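Local coordinates for protein phosphoribulokinase 1 (Rhodobacter sphaeroides, PDB 1A7J) that catalyses the ATP-dependent phosphorylation of D-ribulose 5-phosphate to D-ribulose 1,5-bisphosphate in the Calvin cycle, at residues 262-265 with 266-269; 19-22 with 23-27; 186-189 with 190-194; 70-74 with 75-79. One frame throughout, in Å; residues are numbered along the deposited sequence.

Overall arrangement
Along the chain the order is contact 2, contact 4, contact 3, contact 1, but in space they form two pairs. Contacts 1 and 2 lie about 14 Å apart between centres, at the starts of helices 268-284 and 21-32, and meet where Asp269 OD1 lies 3.2 Å from Thr24 OG1 in a probable hydrogen bond. Contacts 3 and 4, about 13 Å apart, press the loop before helix 77-90 against helix 180-195, with Ala190 CB 3.4 Å from Ser71 N. Centres of different pairs are 25 to 32 Å apart. One pair thus joins the helix after the predicted ATP loop to that after strand 260-264; the other lies by the catalytic residues.

Contact 1 (262-265 with 266-269); sequences VVPG and NKLD
Asn266 turns its side chain back toward Pro264 because chi1 is 48°, which sets CG between its own backbone N and carbonyl carbon; OD1 then rests beside the proline ring, 3.7 Å from Pro264 CB. Leu268 CB lies 4.0 Å from Gly265 O. Between them the chain makes a tight reversal: Gly265 and Asn266 both have backbone torsions of the right-handed helical region, in the sense of a type I turn, and Lys267 N closes it with a hydrogen bond of 3.0 Å to Pro264 O. The bond is bent, with an N-H...O angle of 142°, and the donor stands 44° out of the carbonyl plane, well away from a lone-pair direction. The same carbonyl oxygen is brushed by Lys267 CB at 3.4 Å. Farther along its chain Lys267 bends at chi2, bringing CD to a loose 4.5 Å from Pro264 CG, alongside the ring, before the ammonium end leads off. Beneath the turn Val263 CG1 lies 4.1 Å from Lys267 O, a loose van der Waals approach of a methyl to a carbonyl oxygen. The turn follows strand 260-264 directly, and Lys267, which closes it, is the N-cap of helix 268-284. Strand 260-264 is held in the mixed sheet by backbone bonds from Val263 to Val231 and from Val262 to Trp254; Leu268, at the start of helix 268-284, packs down onto Val231 of strand 229-235 and Phe206 and Arg208 of strand 204-210.

Contact 2 (19-22 with 23-27); sequences STVK and HTFDQ
Lys22 and Asp26, one helical turn apart, are joined twice: Lys22 NZ makes a salt bridge of 3.1 Å to Asp26 OD1, and Asp26 N donates to Lys22 O at 2.8 Å. This is the first part of helix 21-32, which follows the P-loop of the P-loop NTPase fold; Ser19 and Thr20 belong to the predicted ATP-binding segment. The backbone bond is almost straight, at 176°, whereas the ammonium reaches OD1 on its syn side, 16° out of the carboxylate plane. A bend at chi2 (-66°) folds the lysine chain along the helix, so that CD also lies against the carboxylate, 3.6 Å from Asp26 OD1. With an alanine in place of Asp26, the Lys22 ammonium would probably lose its charged mate on this helix face and be freer to swing. On the inner face the backbone bonding is looser: Val21 O receives weak bonds from both Phe25 N, at 3.3 Å, and Thr24 N, at 3.2 Å, the latter the more bent. The side chains of Val21 and Phe25 run side by side in the same direction, and the isopropyl branch CG1 touches the ring at CE2, 4.0 Å away. Phe25 continues inward onto Ile8 and Val10 of strand 7-11 and meets the ring of Phe129, while Val21 and Thr24 are covered by Met272 of helix 268-284. Toward that helix, Gln27 NE2 has a weak bond to Asp269 OD1. Gln27 also curls back along its own helix, its NE2 giving a weak hydrogen bond of 3.3 Å to His23 O.

Contact 3 (186-189 with 190-194); sequences RRMH and AYVHC. With SO4 (sulfate ion), chain B.
Helix 180-195 carries the catalytic-site residue Arg187 beside a bound sulfate, and the next residue, Met188, packs against Tyr191, three places further along the helix. The sulfate is probably from the crystallisation liquor. Arg186 NH2 approaches it edge-on, with a weak hydrogen bond of 3.0 Å to SO4 O1. Arg187 flanks the ion with its chain, CD standing 3.4 Å from SO4 O4, and its guanidinium has O2 near its plane at the edge. The polar end of Arg187 is held by a salt bridge from NH2 to Glu161, and His69 ND1 gives the sulfate another hydrogen bond. Away from the ion, Met188 is folded at chi2 (-43°) and again at chi3, which turns its methyl back toward the following turn: CE reaches Tyr191 CD2 at 4.0 Å. The two long side chains lie alongside each other, pointing the same way. Met188 SD is 5.2 Å from the centroid of the Tyr191 ring and 42° off its normal, an oblique Met-aromatic contact. Trp162 touches Met188 and Ile158 touches Tyr191, so helix 158-168 covers this flank. Backbone bonds carry the helix through: Tyr191 N to Arg187 O is weak at 2.9 Å, and His193 N to His189 O spans 3.1 Å. Two successive arginines beside one anion, one bonding it weakly and the other flanking it with its aliphatic chain, are consistent with a phosphate site in a kinase whose fold resembles that of adenylate kinase.

Contact 4 (70-74 with 75-79); sequences FSYEA and NELKE
Asn75 folds its amide back over the preceding turn, where ND2 donates a hydrogen bond of 2.9 Å to Ser71 O at an N-H...O angle of 140°. The acceptor lies in the plane of the amide, but the bond is bent within that plane. A second tie comes from the backbone: Asn75 N reaches Tyr72 O at 3.1 Å, from 60° above the carbonyl plane. The apolar touch is that of Leu77 CD1 with Tyr72 CD1, 3.7 Å apart, where the leucine branch meets the tyrosine ring as the two side chains cross at a slant. For Asn75 the first torsion, -70°, places CG opposite the carbonyl carbon and beside the backbone N, which tucks the amide against the Ala74 peptide and brings ND2 within 3.9 Å of Ala74 CB. Residues 71-75 thus form two overlapping turns, the Asn75 N bond closing the second and a weak bond of 3.3 Å from Ala74 N to Ser71 O the first; an inverse gamma turn centred on Glu76, the N-cap residue, then leads into helix 77-90. With an alanine here instead of Asn75, Ser71 O would probably be left to that weak Ala74 bond, and the loop would be likely to lose a link across the turn. ND2 also gives a weak bond to His69 O, and the Ser71 hydroxyl is hydrogen-bonded to Ser68 O. Farther out, Tyr72 rests on Val137 and Asn139, and a backbone bond ties Ala74 to Arg46.

Contact 1 (262-265 with 266-269)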
loop_
_atom_site.group_PDB
_atom_site.type_symbol
_atom_site.label_atom_id
_atom_site.label_comp_id
_atom_site.label_asym_id
_atom_site.label_seq_id
_atom_site.Cartn_x
_atom_site.Cartn_y
_atom_site.Cartn_z
ATOM N N VAL A 262 1.535 -17.484 10.506
ATOM C CA VAL A 262 1.016 -17.790 9.172
ATOM C C VAL A 262 -0.479 -18.097 9.228
ATOM O O VAL A 262 -0.932 -18.870 10.052
ATOM C CB VAL A 262 1.762 -18.968 8.516
ATOM C CG1 VAL A 262 1.325 -19.111 7.084
ATOM C CG2 VAL A 262 3.252 -18.729 8.580
ATOM N N VAL A 263 -1.233 -17.525 8.308
ATOM C CA VAL A 263 -2.672 -17.493 8.417
ATOM C C VAL A 263 -3.256 -17.842 7.050
ATOM O O VAL A 263 -2.825 -17.286 6.052
ATOM C CB VAL A 263 -3.047 -16.075 8.888
ATOM C CG1 VAL A 263 -4.096 -15.433 8.025
ATOM C CG2 VAL A 263 -3.504 -16.128 10.332
ATOM N N PRO A 264 -4.152 -18.842 6.951
ATOM C CA PRO A 264 -4.779 -19.076 5.648
ATOM C C PRO A 264 -5.240 -17.794 4.954
ATOM O O PRO A 264 -5.756 -16.898 5.610
ATOM C CB PRO A 264 -5.952 -19.986 5.981
ATOM C CG PRO A 264 -5.793 -20.352 7.436
ATOM C CD PRO A 264 -4.429 -19.955 7.855
ATOM N N GLY A 265 -5.112 -17.746 3.623
ATOM C CA GLY A 265 -5.286 -16.508 2.866
ATOM C C GLY A 265 -6.711 -16.011 2.796
ATOM O O GLY A 265 -6.969 -14.831 2.601
ATOM N N ASN A 266 -7.644 -16.928 2.999
ATOM C CA ASN A 266 -9.055 -16.603 3.065
ATOM C C ASN A 266 -9.453 -16.011 4.408
ATOM O O ASN A 266 -10.600 -15.598 4.575
ATOM C CB ASN A 266 -9.902 -17.835 2.756
ATOM C CG ASN A 266 -9.456 -19.055 3.526
ATOM O OD1 ASN A 266 -8.397 -19.633 3.248
ATOM N ND2 ASN A 266 -10.261 -19.471 4.494
ATOM N N LYS A 267 -8.463 -15.774 5.272
ATOM C CA LYS A 267 -8.691 -15.252 6.624
ATOM C C LYS A 267 -7.898 -13.992 6.944
ATOM O O LYS A 267 -7.776 -13.616 8.103
ATOM C CB LYS A 267 -8.365 -16.319 7.672
ATOM C CG LYS A 267 -9.576 -16.810 8.465
ATOM C CD LYS A 267 -9.637 -18.314 8.450
ATOM C CE LYS A 267 -10.900 -18.809 9.149
ATOM N NZ LYS A 267 -12.106 -18.621 8.326
ATOM N N LEU A 268 -7.404 -13.313 5.918
ATOM C CA LEU A 268 -6.778 -12.017 6.097
ATOM C C LEU A 268 -7.698 -10.996 6.788
ATOM O O LEU A 268 -7.317 -10.375 7.793
ATOM C CB LEU A 268 -6.348 -11.485 4.731
ATOM C CG LEU A 268 -5.564 -10.167 4.692
ATOM C CD1 LEU A 268 -4.353 -10.241 5.599
ATOM C CD2 LEU A 268 -5.145 -9.867 3.258
ATOM N N ASP A 269 -8.878 -10.776 6.208
ATOM C CA ASP A 269 -9.838 -9.833 6.757
ATOM C C ASP A 269 -10.069 -10.019 8.267
ATOM O O ASP A 269 -10.209 -9.035 8.987
ATOM C CB ASP A 269 -11.165 -9.924 5.999
ATOM C CG ASP A 269 -12.262 -9.084 6.637
ATOM O OD1 ASP A 269 -12.282 -7.857 6.408
ATOM O OD2 ASP A 269 -13.101 -9.647 7.382
#

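Contact 2 (19-22 with 23-27)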
loop_
_atom_site.group_PDB
_atom_site.type_symbol
_atom_site.label_atom_id
_atom_site.label_comp_id
_atom_site.label_asym_id
_atom_site.label_seq_id
_atom_site.Cartn_x
_atom_site.Cartn_y
_atom_site.Cartn_z
ATOM N N SER A 19 -6.723 -4.654 -3.160
ATOM C CA SER A 19 -7.196 -3.582 -2.258
ATOM C C SER A 19 -8.364 -4.024 -1.368
ATOM O O SER A 19 -9.161 -3.188 -0.925
ATOM C CB SER A 19 -7.640 -2.343 -3.066
ATOM O OG SER A 19 -7.207 -1.117 -2.484
ATOM N N THR A 20 -8.400 -5.313 -1.030
ATOM C CA THR A 20 -9.330 -5.853 -0.028
ATOM C C THR A 20 -9.289 -4.993 1.222
ATOM O O THR A 20 -10.222 -4.973 2.019
ATOM C CB THR A 20 -8.896 -7.254 0.422
ATOM O OG1 THR A 20 -8.382 -7.979 -0.703
ATOM C CG2 THR A 20 -10.064 -7.999 1.052
ATOM N N VAL A 21 -8.196 -4.251 1.337
ATOM C CA VAL A 21 -7.683 -3.779 2.589
ATOM C C VAL A 21 -8.471 -2.618 3.149
ATOM O O VAL A 21 -8.705 -2.552 4.354
ATOM C CB VAL A 21 -6.236 -3.377 2.409
ATOM C CG1 VAL A 21 -5.596 -3.184 3.751
ATOM C CG2 VAL A 21 -5.497 -4.445 1.626
ATOM N N LYS A 22 -8.970 -1.760 2.267
ATOM C CA LYS A 22 -9.670 -0.552 2.701
ATOM C C LYS A 22 -10.941 -0.906 3.484
ATOM O O LYS A 22 -11.119 -0.471 4.633
ATOM C CB LYS A 22 -10.020 0.317 1.492
ATOM C CG LYS A 22 -9.602 1.775 1.624
ATOM C CD LYS A 22 -10.382 2.502 2.730
ATOM C CE LYS A 22 -10.306 4.031 2.578
ATOM N NZ LYS A 22 -11.074 4.777 3.629
ATOM N N HIS A 23 -11.716 -1.842 2.925
ATOM C CA HIS A 23 -12.987 -2.295 3.513
ATOM C C HIS A 23 -12.781 -2.723 4.960
ATOM O O HIS A 23 -13.563 -2.368 5.829
ATOM C CB HIS A 23 -13.572 -3.460 2.677
ATOM C CG HIS A 23 -15.078 -3.486 2.606
ATOM N ND1 HIS A 23 -15.810 -4.644 2.790
ATOM C CD2 HIS A 23 -15.982 -2.514 2.333
ATOM C CE1 HIS A 23 -17.097 -4.381 2.641
ATOM N NE2 HIS A 23 -17.230 -3.098 2.362
ATOM N N THR A 24 -11.639 -3.339 5.219
ATOM C CA THR A 24 -11.273 -3.786 6.551
ATOM C C THR A 24 -11.075 -2.624 7.521
ATOM O O THR A 24 -11.648 -2.614 8.615
ATOM C CB THR A 24 -9.994 -4.612 6.509
ATOM O OG1 THR A 24 -10.111 -5.634 5.510
ATOM C CG2 THR A 24 -9.767 -5.257 7.844
ATOM N N PHE A 25 -10.288 -1.629 7.136
ATOM C CA PHE A 25 -10.121 -0.473 8.009
ATOM C C PHE A 25 -11.435 0.281 8.201
ATOM O O PHE A 25 -11.848 0.540 9.327
ATOM C CB PHE A 25 -9.025 0.430 7.466
ATOM C CG PHE A 25 -7.646 -0.032 7.820
ATOM C CD1 PHE A 25 -7.123 0.223 9.072
ATOM C CD2 PHE A 25 -6.869 -0.737 6.901
ATOM C CE1 PHE A 25 -5.843 -0.208 9.399
ATOM C CE2 PHE A 25 -5.587 -1.171 7.224
ATOM C CZ PHE A 25 -5.076 -0.904 8.472
ATOM N N ASP A 26 -12.175 0.447 7.112
ATOM C CA ASP A 26 -13.512 1.030 7.176
ATOM C C ASP A 26 -14.321 0.328 8.266
ATOM O O ASP A 26 -14.721 0.957 9.240
ATOM C CB ASP A 26 -14.233 0.891 5.822
ATOM C CG ASP A 26 -13.717 1.869 4.761
ATOM O OD1 ASP A 26 -13.073 2.872 5.138
ATOM O OD2 ASP A 26 -13.987 1.659 3.551
ATOM N N GLN A 27 -14.375 -1.003 8.177
ATOM C CA GLN A 27 -15.067 -1.874 9.140
ATOM C C GLN A 27 -14.644 -1.598 10.583
ATOM O O GLN A 27 -15.414 -1.803 11.513
ATOM C CB GLN A 27 -14.792 -3.354 8.818
ATOM C CG GLN A 27 -15.764 -4.005 7.834
ATOM C CD GLN A 27 -15.316 -5.403 7.379
ATOM O OE1 GLN A 27 -15.620 -6.413 8.017
ATOM N NE2 GLN A 27 -14.643 -5.461 6.241
#

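Contact 3 (186-189 with 190-194)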
loop_
_atom_site.group_PDB
_atom_site.type_symbol
_atom_site.label_atom_id
_atom_site.label_comp_id
_atom_site.label_asym_id
_atom_site.label_seq_id
_atom_site.Cartn_x
_atom_site.Cartn_y
_atom_site.Cartn_z
ATOM N N ARG A 186 11.658 -3.566 -16.626
ATOM C CA ARG A 186 11.778 -2.123 -16.460
ATOM C C ARG A 186 11.288 -1.682 -15.069
ATOM O O ARG A 186 11.764 -0.681 -14.530
ATOM C CB ARG A 186 10.996 -1.409 -17.566
ATOM C CG ARG A 186 10.939 0.106 -17.456
ATOM C CD ARG A 186 9.857 0.693 -18.347
ATOM N NE ARG A 186 8.653 1.035 -17.591
ATOM C CZ ARG A 186 7.413 0.750 -17.981
ATOM N NH1 ARG A 186 7.177 0.281 -19.201
ATOM N NH2 ARG A 186 6.392 0.971 -17.163
ATOM N N ARG A 187 10.419 -2.482 -14.442
ATOM C CA ARG A 187 9.880 -2.141 -13.118
ATOM C C ARG A 187 10.753 -2.654 -11.986
ATOM O O ARG A 187 10.745 -2.082 -10.914
ATOM C CB ARG A 187 8.427 -2.629 -12.961
ATOM C CG ARG A 187 7.412 -1.735 -13.691
ATOM C CD ARG A 187 5.948 -2.081 -13.449
ATOM N NE ARG A 187 5.780 -3.490 -13.131
ATOM C CZ ARG A 187 5.099 -3.949 -12.079
ATOM N NH1 ARG A 187 4.240 -3.166 -11.446
ATOM N NH2 ARG A 187 5.173 -5.232 -11.754
ATOM N N MET A 188 11.651 -3.582 -12.285
ATOM C CA MET A 188 12.485 -4.170 -11.243
ATOM C C MET A 188 13.464 -3.165 -10.655
ATOM O O MET A 188 13.802 -3.217 -9.467
ATOM C CB MET A 188 13.242 -5.373 -11.779
ATOM C CG MET A 188 12.369 -6.586 -11.997
ATOM S SD MET A 188 11.186 -6.886 -10.646
ATOM C CE MET A 188 12.293 -7.620 -9.398
ATOM N N HIS A 189 13.764 -2.145 -11.443
ATOM C CA HIS A 189 14.861 -1.264 -11.131
ATOM C C HIS A 189 14.412 -0.412 -9.989
ATOM O O HIS A 189 14.956 -0.536 -8.914
ATOM C CB HIS A 189 15.263 -0.413 -12.354
ATOM C CG HIS A 189 15.949 -1.194 -13.443
ATOM N ND1 HIS A 189 17.306 -1.430 -13.452
ATOM C CD2 HIS A 189 15.446 -1.878 -14.503
ATOM C CE1 HIS A 189 17.608 -2.232 -14.459
ATOM N NE2 HIS A 189 16.497 -2.515 -15.113
ATOM N N ALA A 190 13.248 0.200 -10.134
ATOM C CA ALA A 190 12.659 0.997 -9.057
ATOM C C ALA A 190 11.938 0.151 -8.010
ATOM O O ALA A 190 11.495 0.663 -6.997
ATOM C CB ALA A 190 11.696 2.027 -9.632
ATOM N N TYR A 191 11.704 -1.117 -8.319
ATOM C CA TYR A 191 11.049 -1.974 -7.369
ATOM C C TYR A 191 12.066 -2.282 -6.308
ATOM O O TYR A 191 11.865 -1.928 -5.152
ATOM C CB TYR A 191 10.551 -3.254 -8.030
ATOM C CG TYR A 191 9.972 -4.265 -7.068
ATOM C CD1 TYR A 191 8.666 -4.158 -6.626
ATOM C CD2 TYR A 191 10.770 -5.270 -6.514
ATOM C CE1 TYR A 191 8.163 -5.007 -5.660
ATOM C CE2 TYR A 191 10.272 -6.125 -5.521
ATOM C CZ TYR A 191 8.968 -5.974 -5.097
ATOM O OH TYR A 191 8.490 -6.732 -4.050
ATOM N N VAL A 192 13.227 -2.783 -6.710
ATOM C CA VAL A 192 14.246 -3.081 -5.723
ATOM C C VAL A 192 14.860 -1.813 -5.132
ATOM O O VAL A 192 15.338 -1.832 -4.003
ATOM C CB VAL A 192 15.368 -3.995 -6.272
ATOM C CG1 VAL A 192 14.871 -4.817 -7.444
ATOM C CG2 VAL A 192 16.555 -3.190 -6.664
ATOM N N HIS A 193 14.804 -0.693 -5.845
ATOM C CA HIS A 193 15.412 0.551 -5.340
ATOM C C HIS A 193 14.499 1.404 -4.434
ATOM O O HIS A 193 14.977 1.973 -3.460
ATOM C CB HIS A 193 15.950 1.413 -6.500
ATOM C CG HIS A 193 17.285 0.972 -7.032
ATOM N ND1 HIS A 193 17.515 0.736 -8.371
ATOM C CD2 HIS A 193 18.482 0.803 -6.417
ATOM C CE1 HIS A 193 18.790 0.441 -8.560
ATOM N NE2 HIS A 193 19.398 0.473 -7.388
ATOM N N CYS A 194 13.185 1.393 -4.682
ATOM C CA CYS A 194 12.238 2.251 -3.960
ATOM C C CYS A 194 11.170 1.523 -3.167
ATOM O O CYS A 194 10.580 2.123 -2.277
ATOM C CB CYS A 194 11.519 3.192 -4.917
ATOM S SG CYS A 194 12.538 3.855 -6.191
HETATM S S SO4 B . 3.738 0.970 -14.686
HETATM O O1 SO4 B . 4.753 1.966 -14.881
HETATM O O2 SO4 B . 3.705 0.571 -13.305
HETATM O O3 SO4 B . 2.471 1.519 -15.059
HETATM O O4 SO4 B . 4.020 -0.157 -15.502
#

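Contact 4 (70-74 with 75-79)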
loop_
_atom_site.group_PDB
_atom_site.type_symbol
_atom_site.label_atom_id
_atom_site.label_comp_id
_atom_site.label_asym_id
_atom_site.label_seq_id
_atom_site.Cartn_x
_atom_site.Cartn_y
_atom_site.Cartn_z
ATOM N N PHE A 70 6.919 3.158 -9.795
ATOM C CA PHE A 70 7.587 2.824 -8.557
ATOM C C PHE A 70 8.659 3.861 -8.212
ATOM O O PHE A 70 8.933 4.097 -7.030
ATOM C CB PHE A 70 8.241 1.439 -8.681
ATOM C CG PHE A 70 7.265 0.278 -8.621
ATOM C CD1 PHE A 70 6.054 0.394 -7.942
ATOM C CD2 PHE A 70 7.612 -0.954 -9.168
ATOM C CE1 PHE A 70 5.202 -0.700 -7.803
ATOM C CE2 PHE A 70 6.770 -2.056 -9.035
ATOM C CZ PHE A 70 5.561 -1.928 -8.349
ATOM N N SER A 71 9.321 4.424 -9.223
ATOM C CA SER A 71 10.387 5.383 -8.968
ATOM C C SER A 71 9.826 6.572 -8.185
ATOM O O SER A 71 8.656 6.922 -8.356
ATOM C CB SER A 71 10.991 5.887 -10.280
ATOM O OG SER A 71 10.828 4.963 -11.325
ATOM N N TYR A 72 10.670 7.202 -7.360
ATOM C CA TYR A 72 10.313 8.433 -6.636
ATOM C C TYR A 72 10.026 9.616 -7.570
ATOM O O TYR A 72 9.274 10.527 -7.215
ATOM C CB TYR A 72 11.448 8.845 -5.706
ATOM C CG TYR A 72 11.926 7.792 -4.733
ATOM C CD1 TYR A 72 11.034 7.083 -3.956
ATOM C CD2 TYR A 72 13.279 7.604 -4.500
ATOM C CE1 TYR A 72 11.477 6.219 -2.964
ATOM C CE2 TYR A 72 13.726 6.748 -3.518
ATOM C CZ TYR A 72 12.823 6.052 -2.749
ATOM O OH TYR A 72 13.259 5.183 -1.766
ATOM N N GLU A 73 10.702 9.650 -8.719
ATOM C CA GLU A 73 10.589 10.782 -9.632
ATOM C C GLU A 73 9.203 10.824 -10.223
ATOM O O GLU A 73 8.778 11.850 -10.736
ATOM C CB GLU A 73 11.591 10.694 -10.785
ATOM C CG GLU A 73 12.995 10.331 -10.392
ATOM C CD GLU A 73 13.243 8.844 -10.513
ATOM O OE1 GLU A 73 13.152 8.302 -11.642
ATOM O OE2 GLU A 73 13.490 8.210 -9.467
ATOM N N ALA A 74 8.520 9.690 -10.221
ATOM C CA ALA A 74 7.192 9.640 -10.810
ATOM C C ALA A 74 6.121 9.929 -9.775
ATOM O O ALA A 74 4.960 9.601 -9.993
ATOM C CB ALA A 74 6.944 8.288 -11.462
ATOM N N ASN A 75 6.502 10.544 -8.651
ATOM C CA ASN A 75 5.532 10.774 -7.585
ATOM C C ASN A 75 5.712 12.088 -6.841
ATOM O O ASN A 75 6.813 12.466 -6.472
ATOM C CB ASN A 75 5.567 9.606 -6.599
ATOM C CG ASN A 75 5.005 8.338 -7.190
ATOM O OD1 ASN A 75 3.801 8.129 -7.184
ATOM N ND2 ASN A 75 5.874 7.505 -7.764
ATOM N N GLU A 76 4.599 12.726 -6.534
ATOM C CA GLU A 76 4.632 13.957 -5.781
ATOM C C GLU A 76 5.036 13.660 -4.349
ATOM O O GLU A 76 4.270 13.865 -3.404
ATOM C CB GLU A 76 3.256 14.620 -5.827
ATOM C CG GLU A 76 2.939 15.281 -7.150
ATOM C CD GLU A 76 4.044 16.216 -7.612
ATOM O OE1 GLU A 76 4.830 16.711 -6.767
ATOM O OE2 GLU A 76 4.126 16.488 -8.822
ATOM N N LEU A 77 6.262 13.203 -4.167
ATOM C CA LEU A 77 6.597 12.607 -2.894
ATOM C C LEU A 77 6.625 13.594 -1.737
ATOM O O LEU A 77 6.000 13.339 -0.714
ATOM C CB LEU A 77 7.917 11.842 -2.995
ATOM C CG LEU A 77 7.879 10.331 -3.275
ATOM C CD1 LEU A 77 8.875 9.648 -2.365
ATOM C CD2 LEU A 77 6.497 9.767 -3.016
ATOM N N LYS A 78 7.269 14.746 -1.922
ATOM C CA LYS A 78 7.422 15.712 -0.826
ATOM C C LYS A 78 6.141 16.478 -0.511
ATOM O O LYS A 78 5.993 17.033 0.576
ATOM C CB LYS A 78 8.555 16.695 -1.116
ATOM N N GLU A 79 5.241 16.549 -1.485
ATOM C CA GLU A 79 3.892 17.011 -1.225
ATOM C C GLU A 79 3.206 16.027 -0.293
ATOM O O GLU A 79 2.619 16.433 0.708
ATOM C CB GLU A 79 3.122 17.135 -2.534
ATOM C CG GLU A 79 2.838 18.567 -2.947
ATOM C CD GLU A 79 1.712 19.178 -2.144
ATOM O OE1 GLU A 79 0.571 18.681 -2.268
ATOM O OE2 GLU A 79 1.973 20.119 -1.360
#